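Local structure of metallophosphoesterase (Sphaerobacter thermophilus, 3RQZ) at residues 6-11 / 31-36; 114-119 / 146-151; 14-19 / 45-50; 24-29 / 203-208. The protein binds zinc ions through a calcineurin-like metallophosphoesterase fold and probably acts as a phosphatase. All coordinates share one frame; numbering follows the deposited sequence.

Contact 1: 6-11 / 31-36; sequences ILIISD and DIWSLG. With ZN (zinc ion), chain D.
Ile-6 lays CG2 over one face of the Trp-33 indole, 3.6 Å from the centroid of the five-membered ring, a CH-pi contact 9° off the ring normal. Its CG1 is anti to the carbonyl carbon (chi1 -59°), and beyond it CD1 touches Trp-33 CZ2 at 3.6 Å. Ile-8 runs beside the indole, pointing the same way, with CD1 3.7 Å from Trp-33 CE3. At the ring edge, in plane, Trp-33 NE1 bonds weakly to Asp-31 OD2, whose stronger partner is Asn-58. An alanine in place of Trp-33 would probably open a gap beside Ile-6 CG2 and Ile-8 CD1. On the other sheet face Leu-7 CB meets Ile-32 CG1 at 3.8 Å, against helix 16-26. These are the paired parallel strands of a beta-alpha-beta unit, bonded for example from Ile-9 N to Trp-33 O (2.9 Å). Beyond the strands, Ser-10 OG donates a hydrogen bond to Asp-11 OD2 (2.6 Å) from above the carboxylate plane, and Asp-11 OD1 binds zinc at 2.2 Å. An apolar strand pair thus presents a carboxylate with a division of labour: Ser-10 OG and His-150 N grip OD2, which probably fixes the carboxylate's rotation and so places OD1 on the metal.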
loop_
_atom_site.group_PDB
_atom_site.type_symbol
_atom_site.label_atom_id
_atom_site.label_comp_id
_atom_site.label_asym_id
_atom_site.label_seq_id
_atom_site.Cartn_x
_atom_site.Cartn_y
_atom_site.Cartn_z
ATOM N N ILE A 6 -1.673 0.944 15.553
ATOM C CA ILE A 6 -0.880 1.344 14.382
ATOM C C ILE A 6 -1.663 1.203 13.096
ATOM O O ILE A 6 -2.199 0.133 12.817
ATOM C CB ILE A 6 0.409 0.495 14.245
ATOM C CG1 ILE A 6 1.267 0.657 15.495
ATOM C CG2 ILE A 6 1.186 0.881 12.951
ATOM C CD1 ILE A 6 2.403 -0.300 15.580
ATOM N N LEU A 7 -1.743 2.290 12.331
ATOM C CA LEU A 7 -2.398 2.264 11.032
ATOM C C LEU A 7 -1.408 1.789 9.967
ATOM O O LEU A 7 -0.366 2.371 9.798
ATOM C CB LEU A 7 -2.993 3.652 10.704
ATOM C CG LEU A 7 -3.497 3.869 9.266
ATOM C CD1 LEU A 7 -4.674 2.938 8.915
ATOM C CD2 LEU A 7 -3.919 5.308 9.029
ATOM N N ILE A 8 -1.749 0.730 9.255
ATOM C CA ILE A 8 -0.911 0.232 8.174
ATOM C C ILE A 8 -1.608 0.462 6.845
ATOM O O ILE A 8 -2.740 0.005 6.646
ATOM C CB ILE A 8 -0.564 -1.273 8.349
ATOM C CG1 ILE A 8 0.094 -1.502 9.736
ATOM C CG2 ILE A 8 0.350 -1.754 7.173
ATOM C CD1 ILE A 8 0.520 -2.939 9.999
ATOM N N ILE A 9 -0.935 1.174 5.938
ATOM C CA ILE A 9 -1.510 1.504 4.637
ATOM C C ILE A 9 -0.542 1.168 3.514
ATOM O O ILE A 9 0.695 1.122 3.708
ATOM C CB ILE A 9 -1.944 3.036 4.506
ATOM C CG1 ILE A 9 -0.741 3.995 4.744
ATOM C CG2 ILE A 9 -3.145 3.336 5.429
ATOM C CD1 ILE A 9 -1.058 5.487 4.564
ATOM N N SER A 10 -1.104 0.946 2.339
ATOM C CA SER A 10 -0.317 0.659 1.160
ATOM C C SER A 10 -1.062 1.132 -0.073
ATOM O O SER A 10 -2.306 1.225 -0.066
ATOM C CB SER A 10 -0.042 -0.848 1.060
ATOM O OG SER A 10 0.926 -1.127 0.062
ATOM N N ASP A 11 -0.306 1.432 -1.125
ATOM C CA ASP A 11 -0.873 1.635 -2.454
ATOM C C ASP A 11 -1.918 2.751 -2.459
ATOM O O ASP A 11 -3.027 2.618 -2.995
ATOM C CB ASP A 11 -1.383 0.287 -3.039
ATOM C CG ASP A 11 -0.268 -0.761 -3.142
ATOM O OD1 ASP A 11 0.558 -0.673 -4.088
ATOM O OD2 ASP A 11 -0.202 -1.669 -2.268
ATOM N N ASP A 31 0.778 5.448 15.424
ATOM C CA ASP A 31 1.777 5.508 14.351
ATOM C C ASP A 31 1.098 5.069 13.060
ATOM O O ASP A 31 0.062 4.407 13.082
ATOM C CB ASP A 31 3.008 4.619 14.650
ATOM C CG ASP A 31 4.266 5.013 13.833
ATOM O OD1 ASP A 31 4.277 6.054 13.119
ATOM O OD2 ASP A 31 5.268 4.256 13.909
ATOM N N ILE A 32 1.666 5.496 11.938
ATOM C CA ILE A 32 1.167 5.160 10.606
ATOM C C ILE A 32 2.334 4.602 9.780
ATOM O O ILE A 32 3.424 5.205 9.732
ATOM C CB ILE A 32 0.523 6.392 9.957
ATOM C CG1 ILE A 32 -0.755 6.783 10.744
ATOM C CG2 ILE A 32 0.246 6.165 8.435
ATOM C CD1 ILE A 32 -1.279 8.197 10.452
ATOM N N TRP A 33 2.140 3.430 9.181
ATOM C CA TRP A 33 3.182 2.828 8.348
ATOM C C TRP A 33 2.750 2.766 6.891
ATOM O O TRP A 33 1.654 2.297 6.604
ATOM C CB TRP A 33 3.486 1.385 8.760
ATOM C CG TRP A 33 3.948 1.148 10.158
ATOM C CD1 TRP A 33 4.360 2.077 11.091
ATOM C CD2 TRP A 33 4.100 -0.126 10.768
ATOM N NE1 TRP A 33 4.727 1.435 12.255
ATOM C CE2 TRP A 33 4.595 0.085 12.078
ATOM C CE3 TRP A 33 3.866 -1.439 10.335
ATOM C CZ2 TRP A 33 4.838 -0.971 12.975
ATOM C CZ3 TRP A 33 4.128 -2.505 11.242
ATOM C CH2 TRP A 33 4.588 -2.251 12.536
ATOM N N SER A 34 3.611 3.229 5.985
ATOM C CA SER A 34 3.321 3.194 4.552
ATOM C C SER A 34 4.154 2.119 3.857
ATOM O O SER A 34 5.388 2.056 4.005
ATOM C CB SER A 34 3.582 4.568 3.916
ATOM O OG SER A 34 3.563 4.501 2.474
ATOM N N LEU A 35 3.478 1.271 3.090
ATOM C CA LEU A 35 4.156 0.244 2.334
ATOM C C LEU A 35 4.432 0.638 0.883
ATOM O O LEU A 35 4.739 -0.212 0.053
ATOM C CB LEU A 35 3.349 -1.071 2.423
ATOM C CG LEU A 35 3.529 -1.921 3.671
ATOM C CD1 LEU A 35 3.403 -1.120 4.972
ATOM C CD2 LEU A 35 2.551 -3.174 3.680
ATOM N N GLY A 36 4.370 1.927 0.570
ATOM C CA GLY A 36 4.836 2.375 -0.746
ATOM C C GLY A 36 3.740 2.473 -1.777
ATOM O O GLY A 36 2.553 2.206 -1.476
HETATM ZN ZN ZN D . 0.534 -0.455 -6.243
HETATM O O HOH W 1 0.701 -1.128 -8.593
#

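Contact 2: 114-119 / 146-151; sequences TVVHGS and CFVGHT
The side chains of His-117 and His-150 cross at about a right angle, His-117 NE2 lying 3.2 Å from His-150 ND1 with no hydrogen for the two to share. The ring planes make 48° with each other, neither stacked nor edge-to-face, and His-150 CB sits over the face of the His-117 imidazole, 3.9 Å from its centroid. His-150 binds a zinc ion together with Asp-37, while its NE2 is bonded to Trp-125 O. The ring of His-117 is held in turn through ND1, bonded to Leu-35 O.

The backbone supplies the next shell. Gly-149 N donates to His-117 O at 2.8 Å from above the carbonyl plane. Gly-118 has no side chain, and a CB there would sit tight against His-150 CD2. Water 2 bridges the loops, donating to Gly-118 O at 2.9 Å and to Gly-149 O at 2.8 Å. Residues 149-152 spell the GHxH motif of metallophosphoesterases, and both loops leave the C-terminal ends of parallel strands in a beta-alpha-beta unit.

Farther out, Val-116 and Val-148 lie side by side, CG2 of Val-116 3.7 Å from CG1 of Val-148, and Val-148 CB also packs on Gly-118 O. The strands themselves are joined by Phe-147 N to Thr-114 O (2.8 Å) and Val-116 N to Phe-147 O (3.1 Å). On the sheet face it shares with Val-115, Phe-147 meets the ring of Phe-206, a residue of the other sheet.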
loop_
_atom_site.group_PDB
_atom_site.type_symbol
_atom_site.label_atom_id
_atom_site.label_comp_id
_atom_site.label_asym_id
_atom_site.label_seq_id
_atom_site.Cartn_x
_atom_site.Cartn_y
_atom_site.Cartn_z
ATOM N N THR A 114 8.938 -7.156 9.634
ATOM C CA THR A 114 9.661 -6.787 8.443
ATOM C C THR A 114 8.600 -6.169 7.557
ATOM O O THR A 114 7.441 -6.664 7.533
ATOM C CB THR A 114 10.276 -8.033 7.759
ATOM O OG1 THR A 114 11.231 -8.634 8.654
ATOM C CG2 THR A 114 10.949 -7.648 6.431
ATOM N N VAL A 115 8.957 -5.077 6.858
ATOM C CA VAL A 115 7.989 -4.379 5.997
ATOM C C VAL A 115 8.635 -4.091 4.632
ATOM O O VAL A 115 9.753 -3.532 4.571
ATOM C CB VAL A 115 7.533 -3.036 6.621
ATOM C CG1 VAL A 115 6.524 -2.312 5.628
ATOM C CG2 VAL A 115 6.912 -3.258 8.019
ATOM N N VAL A 116 7.959 -4.521 3.564
ATOM C CA VAL A 116 8.384 -4.319 2.180
ATOM C C VAL A 116 7.135 -4.026 1.339
ATOM O O VAL A 116 5.989 -4.264 1.753
ATOM C CB VAL A 116 9.080 -5.584 1.570
ATOM C CG1 VAL A 116 10.469 -5.839 2.227
ATOM C CG2 VAL A 116 8.167 -6.850 1.731
ATOM N N HIS A 117 7.351 -3.499 0.143
ATOM C CA HIS A 117 6.242 -3.238 -0.722
ATOM C C HIS A 117 5.715 -4.525 -1.356
ATOM O O HIS A 117 4.511 -4.722 -1.469
ATOM C CB HIS A 117 6.673 -2.283 -1.840
ATOM C CG HIS A 117 5.569 -1.983 -2.798
ATOM N ND1 HIS A 117 4.457 -1.262 -2.422
ATOM C CD2 HIS A 117 5.387 -2.318 -4.101
ATOM C CE1 HIS A 117 3.633 -1.165 -3.455
ATOM N NE2 HIS A 117 4.179 -1.791 -4.488
ATOM N N GLY A 118 6.622 -5.360 -1.827
ATOM C CA GLY A 118 6.244 -6.532 -2.627
ATOM C C GLY A 118 6.495 -7.822 -1.864
ATOM O O GLY A 118 5.567 -8.451 -1.351
ATOM N N SER A 119 7.751 -8.231 -1.757
ATOM C CA SER A 119 8.020 -9.454 -1.041
ATOM C C SER A 119 9.390 -9.402 -0.377
ATOM O O SER A 119 10.266 -8.636 -0.815
ATOM C CB SER A 119 7.939 -10.657 -1.986
ATOM O OG SER A 119 9.208 -10.863 -2.579
ATOM N N CYS A 146 5.724 -10.393 8.568
ATOM C CA CYS A 146 6.095 -9.589 7.374
ATOM C C CYS A 146 4.866 -8.927 6.758
ATOM O O CYS A 146 3.866 -9.613 6.437
ATOM C CB CYS A 146 6.789 -10.441 6.303
ATOM S SG CYS A 146 7.527 -9.432 4.955
ATOM N N PHE A 147 4.925 -7.605 6.624
ATOM C CA PHE A 147 3.856 -6.820 6.015
ATOM C C PHE A 147 4.237 -6.485 4.598
ATOM O O PHE A 147 5.360 -6.017 4.338
ATOM C CB PHE A 147 3.580 -5.525 6.811
ATOM C CG PHE A 147 3.003 -5.788 8.176
ATOM C CD1 PHE A 147 1.634 -6.053 8.318
ATOM C CD2 PHE A 147 3.833 -5.873 9.302
ATOM C CE1 PHE A 147 1.087 -6.322 9.591
ATOM C CE2 PHE A 147 3.301 -6.125 10.572
ATOM C CZ PHE A 147 1.933 -6.356 10.724
ATOM N N VAL A 148 3.301 -6.727 3.689
ATOM C CA VAL A 148 3.522 -6.516 2.259
ATOM C C VAL A 148 2.321 -5.812 1.617
ATOM O O VAL A 148 1.228 -5.844 2.176
ATOM C CB VAL A 148 3.791 -7.864 1.521
ATOM C CG1 VAL A 148 4.942 -8.644 2.160
ATOM C CG2 VAL A 148 2.518 -8.758 1.468
ATOM N N GLY A 149 2.520 -5.182 0.451
ATOM C CA GLY A 149 1.420 -4.569 -0.321
ATOM C C GLY A 149 1.417 -5.092 -1.751
ATOM O O GLY A 149 1.490 -6.329 -1.969
ATOM N N HIS A 150 1.286 -4.158 -2.704
ATOM C CA HIS A 150 1.584 -4.387 -4.144
ATOM C C HIS A 150 0.457 -5.114 -4.910
ATOM O O HIS A 150 0.179 -4.805 -6.071
ATOM C CB HIS A 150 2.942 -5.132 -4.253
ATOM C CG HIS A 150 3.579 -5.143 -5.611
ATOM N ND1 HIS A 150 3.407 -4.154 -6.557
ATOM C CD2 HIS A 150 4.452 -6.029 -6.152
ATOM C CE1 HIS A 150 4.125 -4.447 -7.631
ATOM N NE2 HIS A 150 4.782 -5.571 -7.402
ATOM N N THR A 151 -0.226 -6.054 -4.279
ATOM C CA THR A 151 -1.313 -6.735 -4.975
ATOM C C THR A 151 -2.606 -5.916 -4.976
ATOM O O THR A 151 -3.471 -6.125 -5.820
ATOM C CB THR A 151 -1.627 -8.079 -4.297
ATOM O OG1 THR A 151 -2.001 -7.800 -2.940
ATOM C CG2 THR A 151 -0.398 -8.994 -4.295
HETATM O O HOH W 2 2.902 -8.755 -2.372
#

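Contact 3: 14-19 / 45-50; sequences ANLVAL and PRECVE
Cys-48 sets its sulfur against the turn that leads into helix 16-26, SG lying 3.6 Å from Ala-14 C and 3.6 Å from Leu-16 N. SG is anti to the carbonyl carbon of its own residue (chi1 -68°), a position from which it meets the neighbouring backbone as well as two side chains, Leu-16 CB at 4.1 Å and Leu-19 CD2 at 4.3 Å. Beside it, Ala-14 CB presses on the proline that opens helix 45-55, 3.4 Å from Pro-45 N. Leu-16 completes the contact: its CD2 touches Glu-47 CB at 3.8 Å, the two side chains crossing at about a right angle. CB and CG of Glu-47 make this packing; beyond them the chain bends, chi2 of 85° setting CD. Leu-51, one turn farther along helix 45-55, extends the apolar surface against Leu-16 and Leu-19.

The polar work is done on the flank of the turn. Asn-15 is the N-cap of helix 16-26, its OD1 accepting from Ala-18 N at 3.1 Å, the donor standing above the amide plane. Thr-225 also bonds to that oxygen, while Gly-192 O and Tyr-220 OH are partners of ND2. The residue before Ala-14 is the zinc ligand His-13. No hydrogen bond joins the two segments, whose helix starts meet by van der Waals packing of sulfur and aliphatic groups; just outside, Ala-14 bonds through its backbone to Arg-44, and the N-cap Asn-15 is tied to other parts of the chain.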
loop_
_atom_site.group_PDB
_atom_site.type_symbol
_atom_site.label_atom_id
_atom_site.label_comp_id
_atom_site.label_asym_id
_atom_site.label_seq_id
_atom_site.Cartn_x
_atom_site.Cartn_y
_atom_site.Cartn_z
ATOM N N ALA A 14 -1.781 8.134 -5.073
ATOM C CA ALA A 14 -2.157 9.498 -5.363
ATOM C C ALA A 14 -3.672 9.735 -5.232
ATOM O O ALA A 14 -4.217 10.681 -5.792
ATOM C CB ALA A 14 -1.619 9.874 -6.789
ATOM N N ASN A 15 -4.341 8.872 -4.471
ATOM C CA ASN A 15 -5.777 9.003 -4.244
ATOM C C ASN A 15 -5.993 9.697 -2.880
ATOM O O ASN A 15 -6.156 9.051 -1.844
ATOM C CB ASN A 15 -6.453 7.622 -4.329
ATOM C CG ASN A 15 -7.988 7.695 -4.402
ATOM O OD1 ASN A 15 -8.625 8.676 -3.987
ATOM N ND2 ASN A 15 -8.580 6.650 -4.953
ATOM N N LEU A 16 -5.960 11.023 -2.915
ATOM C CA LEU A 16 -6.030 11.867 -1.714
ATOM C C LEU A 16 -7.371 11.710 -1.020
ATOM O O LEU A 16 -7.429 11.629 0.203
ATOM C CB LEU A 16 -5.796 13.358 -2.070
ATOM C CG LEU A 16 -5.879 14.401 -0.925
ATOM C CD1 LEU A 16 -4.882 14.106 0.174
ATOM C CD2 LEU A 16 -5.679 15.799 -1.455
ATOM N N VAL A 17 -8.442 11.616 -1.801
ATOM C CA VAL A 17 -9.775 11.492 -1.219
ATOM C C VAL A 17 -9.834 10.164 -0.416
ATOM O O VAL A 17 -10.324 10.149 0.705
ATOM C CB VAL A 17 -10.860 11.551 -2.292
ATOM C CG1 VAL A 17 -12.258 11.355 -1.706
ATOM C CG2 VAL A 17 -10.767 12.909 -3.041
ATOM N N ALA A 18 -9.332 9.072 -0.995
ATOM C CA ALA A 18 -9.358 7.787 -0.315
ATOM C C ALA A 18 -8.431 7.825 0.914
ATOM O O ALA A 18 -8.785 7.312 1.963
ATOM C CB ALA A 18 -8.944 6.643 -1.276
ATOM N N LEU A 19 -7.264 8.453 0.784
ATOM C CA LEU A 19 -6.364 8.597 1.935
ATOM C C LEU A 19 -7.003 9.398 3.099
ATOM O O LEU A 19 -6.930 8.993 4.257
ATOM C CB LEU A 19 -5.012 9.206 1.512
ATOM C CG LEU A 19 -3.951 9.324 2.611
ATOM C CD1 LEU A 19 -3.667 7.959 3.302
ATOM C CD2 LEU A 19 -2.637 9.914 2.041
ATOM N N PRO A 45 -0.681 13.186 -6.638
ATOM C CA PRO A 45 0.587 12.631 -6.119
ATOM C C PRO A 45 1.335 13.539 -5.144
ATOM O O PRO A 45 1.873 13.026 -4.143
ATOM C CB PRO A 45 1.413 12.350 -7.390
ATOM C CG PRO A 45 0.767 13.259 -8.459
ATOM C CD PRO A 45 -0.681 13.292 -8.108
ATOM N N ARG A 46 1.371 14.858 -5.381
ATOM C CA ARG A 46 2.116 15.732 -4.467
ATOM C C ARG A 46 1.524 15.688 -3.072
ATOM O O ARG A 46 2.239 15.535 -2.079
ATOM C CB ARG A 46 2.128 17.178 -4.965
ATOM C CG ARG A 46 2.995 17.369 -6.187
ATOM C CD ARG A 46 3.204 18.878 -6.483
ATOM N NE ARG A 46 1.927 19.504 -6.811
ATOM C CZ ARG A 46 1.409 19.580 -8.040
ATOM N NH1 ARG A 46 2.077 19.101 -9.088
ATOM N NH2 ARG A 46 0.223 20.155 -8.232
ATOM N N GLU A 47 0.201 15.839 -3.011
ATOM C CA GLU A 47 -0.495 15.931 -1.730
ATOM C C GLU A 47 -0.346 14.612 -0.938
ATOM O O GLU A 47 -0.193 14.628 0.302
ATOM C CB GLU A 47 -1.982 16.278 -1.979
ATOM C CG GLU A 47 -2.243 17.673 -2.557
ATOM C CD GLU A 47 -2.128 17.757 -4.092
ATOM O OE1 GLU A 47 -1.771 16.765 -4.780
ATOM O OE2 GLU A 47 -2.374 18.844 -4.626
ATOM N N CYS A 48 -0.356 13.473 -1.640
ATOM C CA CYS A 48 -0.217 12.194 -0.961
ATOM C C CYS A 48 1.206 12.008 -0.437
ATOM O O CYS A 48 1.379 11.527 0.685
ATOM C CB CYS A 48 -0.693 11.003 -1.809
ATOM S SG CYS A 48 -2.483 10.992 -2.083
ATOM N N VAL A 49 2.219 12.424 -1.208
ATOM C CA VAL A 49 3.597 12.349 -0.718
ATOM C C VAL A 49 3.783 13.253 0.505
ATOM O O VAL A 49 4.425 12.867 1.487
ATOM C CB VAL A 49 4.646 12.751 -1.819
ATOM C CG1 VAL A 49 6.044 12.965 -1.212
ATOM C CG2 VAL A 49 4.699 11.713 -2.899
ATOM N N GLU A 50 3.246 14.464 0.437
ATOM C CA GLU A 50 3.392 15.411 1.547
ATOM C C GLU A 50 2.803 14.848 2.837
ATOM O O GLU A 50 3.440 14.919 3.899
ATOM C CB GLU A 50 2.794 16.781 1.187
ATOM C CG GLU A 50 3.600 17.468 0.077
ATOM C CD GLU A 50 2.874 18.626 -0.590
ATOM O OE1 GLU A 50 1.889 19.121 -0.017
ATOM O OE2 GLU A 50 3.310 19.070 -1.680
#

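Contact 4: 24-29 / 203-208; sequences SDAGRV and YAIFEP
Ile-205 turns CD1 toward Val-29 and Ala-26, meeting Val-29 CG1 at 4.0 Å and Ala-26 CB at 4.3 Å. Its chi2 of -68° places that methyl in the fork between the last turn of helix 16-26 and the chain that follows, and also at the edge of the Tyr-203 ring, in plane. Ala-26 CB reaches the ring as well, 4.2 Å from Tyr-203 CE2, so a single small side chain touches both strand residues. Leu-7 of the neighbouring strand packs on Ala-26, Val-29 and Tyr-203 and continues the apolar layer inward.

At the outer border the chemistry changes. Tyr-203 OH donates to Asp-25 OD2 at 2.6 Å, arriving on the anti side of the carboxylate, 33° out of its plane. The two side chains cross at about a right angle, with carboxylate and ring planes 83° apart, and the oxygen lies at the ring edge. A phenylalanine in place of Tyr-203 would probably leave Asp-25 OD2 without this donor and the carboxylate freer to turn. Gly-27 ends the helix with a positive phi, and Arg-5 bonds to the carbonyl oxygens of Ala-26 and Arg-28 around the bend.

Strand 201-207 runs antiparallel to strand 6-9 in the same mixed sheet. The arrangement is that of a helix end laid on a sheet, part of the layered alpha/beta architecture of the calcineurin-like phosphoesterase fold.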
loop_
_atom_site.group_PDB
_atom_site.type_symbol
_atom_site.label_atom_id
_atom_site.label_comp_id
_atom_site.label_asym_id
_atom_site.label_seq_id
_atom_site.Cartn_x
_atom_site.Cartn_y
_atom_site.Cartn_z
ATOM N N SER A 24 -9.505 9.574 8.576
ATOM C CA SER A 24 -10.634 9.867 9.471
ATOM C C SER A 24 -11.207 8.553 10.001
ATOM O O SER A 24 -11.556 8.484 11.169
ATOM C CB SER A 24 -11.780 10.704 8.847
ATOM O OG SER A 24 -11.401 11.420 7.678
ATOM N N ASP A 25 -11.294 7.524 9.161
ATOM C CA ASP A 25 -11.879 6.237 9.594
ATOM C C ASP A 25 -11.051 5.529 10.683
ATOM O O ASP A 25 -11.618 4.930 11.589
ATOM C CB ASP A 25 -12.093 5.280 8.404
ATOM C CG ASP A 25 -13.143 4.211 8.691
ATOM O OD1 ASP A 25 -14.308 4.595 8.983
ATOM O OD2 ASP A 25 -12.814 2.995 8.634
ATOM N N ALA A 26 -9.726 5.610 10.585
ATOM C CA ALA A 26 -8.814 4.862 11.462
ATOM C C ALA A 26 -8.907 5.213 12.947
ATOM O O ALA A 26 -8.538 4.397 13.795
ATOM C CB ALA A 26 -7.398 5.039 11.005
ATOM N N GLY A 27 -9.333 6.435 13.254
ATOM C CA GLY A 27 -9.477 6.866 14.637
ATOM C C GLY A 27 -8.157 7.264 15.256
ATOM O O GLY A 27 -7.237 7.708 14.553
ATOM N N ARG A 28 -8.069 7.096 16.572
ATOM C CA ARG A 28 -6.869 7.382 17.348
ATOM C C ARG A 28 -5.788 6.330 17.071
ATOM O O ARG A 28 -5.900 5.165 17.478
ATOM C CB ARG A 28 -7.232 7.446 18.847
ATOM C CG ARG A 28 -6.044 7.511 19.822
ATOM C CD ARG A 28 -6.375 6.885 21.211
ATOM N NE ARG A 28 -6.456 5.407 21.204
ATOM C CZ ARG A 28 -5.440 4.554 21.430
ATOM N NH1 ARG A 28 -4.198 4.983 21.684
ATOM N NH2 ARG A 28 -5.668 3.245 21.402
ATOM N N VAL A 29 -4.750 6.732 16.343
ATOM C CA VAL A 29 -3.612 5.827 16.106
ATOM C C VAL A 29 -2.278 6.401 16.599
ATOM O O VAL A 29 -2.068 7.613 16.582
ATOM C CB VAL A 29 -3.526 5.305 14.649
ATOM C CG1 VAL A 29 -4.743 4.453 14.334
ATOM C CG2 VAL A 29 -3.366 6.431 13.627
ATOM N N TYR A 203 -7.407 -0.887 4.577
ATOM C CA TYR A 203 -6.258 -0.681 5.449
ATOM C C TYR A 203 -6.321 -1.683 6.588
ATOM O O TYR A 203 -7.335 -2.394 6.718
ATOM C CB TYR A 203 -6.242 0.752 6.008
ATOM C CG TYR A 203 -7.399 1.110 6.952
ATOM C CD1 TYR A 203 -8.610 1.589 6.439
ATOM C CD2 TYR A 203 -7.253 1.031 8.346
ATOM C CE1 TYR A 203 -9.661 1.980 7.292
ATOM C CE2 TYR A 203 -8.287 1.393 9.206
ATOM C CZ TYR A 203 -9.483 1.871 8.680
ATOM O OH TYR A 203 -10.489 2.244 9.530
ATOM N N ALA A 204 -5.243 -1.763 7.386
ATOM C CA ALA A 204 -5.269 -2.563 8.611
ATOM C C ALA A 204 -4.882 -1.753 9.834
ATOM O O ALA A 204 -4.217 -0.694 9.732
ATOM C CB ALA A 204 -4.380 -3.837 8.487
ATOM N N ILE A 205 -5.333 -2.246 10.985
ATOM C CA ILE A 205 -4.912 -1.730 12.277
ATOM C C ILE A 205 -4.178 -2.830 13.027
ATOM O O ILE A 205 -4.733 -3.925 13.271
ATOM C CB ILE A 205 -6.121 -1.286 13.135
ATOM C CG1 ILE A 205 -6.867 -0.134 12.453
ATOM C CG2 ILE A 205 -5.659 -0.883 14.534
ATOM C CD1 ILE A 205 -6.078 1.189 12.400
ATOM N N PHE A 206 -2.950 -2.526 13.424
ATOM C CA PHE A 206 -2.077 -3.501 14.092
ATOM C C PHE A 206 -1.929 -3.043 15.533
ATOM O O PHE A 206 -1.599 -1.869 15.778
ATOM C CB PHE A 206 -0.735 -3.541 13.348
ATOM C CG PHE A 206 0.318 -4.448 13.953
ATOM C CD1 PHE A 206 -0.023 -5.658 14.572
ATOM C CD2 PHE A 206 1.670 -4.094 13.869
ATOM C CE1 PHE A 206 0.976 -6.502 15.151
ATOM C CE2 PHE A 206 2.685 -4.925 14.447
ATOM C CZ PHE A 206 2.326 -6.142 15.073
ATOM N N GLU A 207 -2.210 -3.956 16.467
ATOM C CA GLU A 207 -2.033 -3.722 17.890
ATOM C C GLU A 207 -1.069 -4.777 18.422
ATOM O O GLU A 207 -1.496 -5.861 18.838
ATOM C CB GLU A 207 -3.380 -3.815 18.631
ATOM C CG GLU A 207 -4.335 -2.712 18.228
ATOM C CD GLU A 207 -5.748 -2.980 18.663
ATOM O OE1 GLU A 207 -6.425 -3.814 18.039
ATOM O OE2 GLU A 207 -6.186 -2.356 19.632
ATOM N N PRO A 208 0.233 -4.463 18.407
ATOM C CA PRO A 208 1.235 -5.460 18.722
ATOM C C PRO A 208 1.095 -6.000 20.140
ATOM O O PRO A 208 1.334 -7.186 20.350
ATOM C CB PRO A 208 2.578 -4.717 18.557
ATOM C CG PRO A 208 2.245 -3.292 18.294
ATOM C CD PRO A 208 0.811 -3.180 17.962
#

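Contacts 1 and 2 are the deepest, and each pairs two parallel strands of one sheet, contact 1 in the six-stranded sheet and contact 2 in the five-stranded one; the loops beyond those strands converge on the zinc ions, so their chemistry turns from apolar packing to metal ligation and hydrogen bonds. They interlock through Asp-11 with His-150 and Leu-35 with His-117. Contacts 3 and 4 lie farther from the chain centre, bury less surface, and share helix 16-26. Contact 3 uses its start, packed without hydrogen bonds across the segments, and contact 4 its end, sealed by one polar bond at a partly exposed border. Contact 4 also joins the sheet of contact 1.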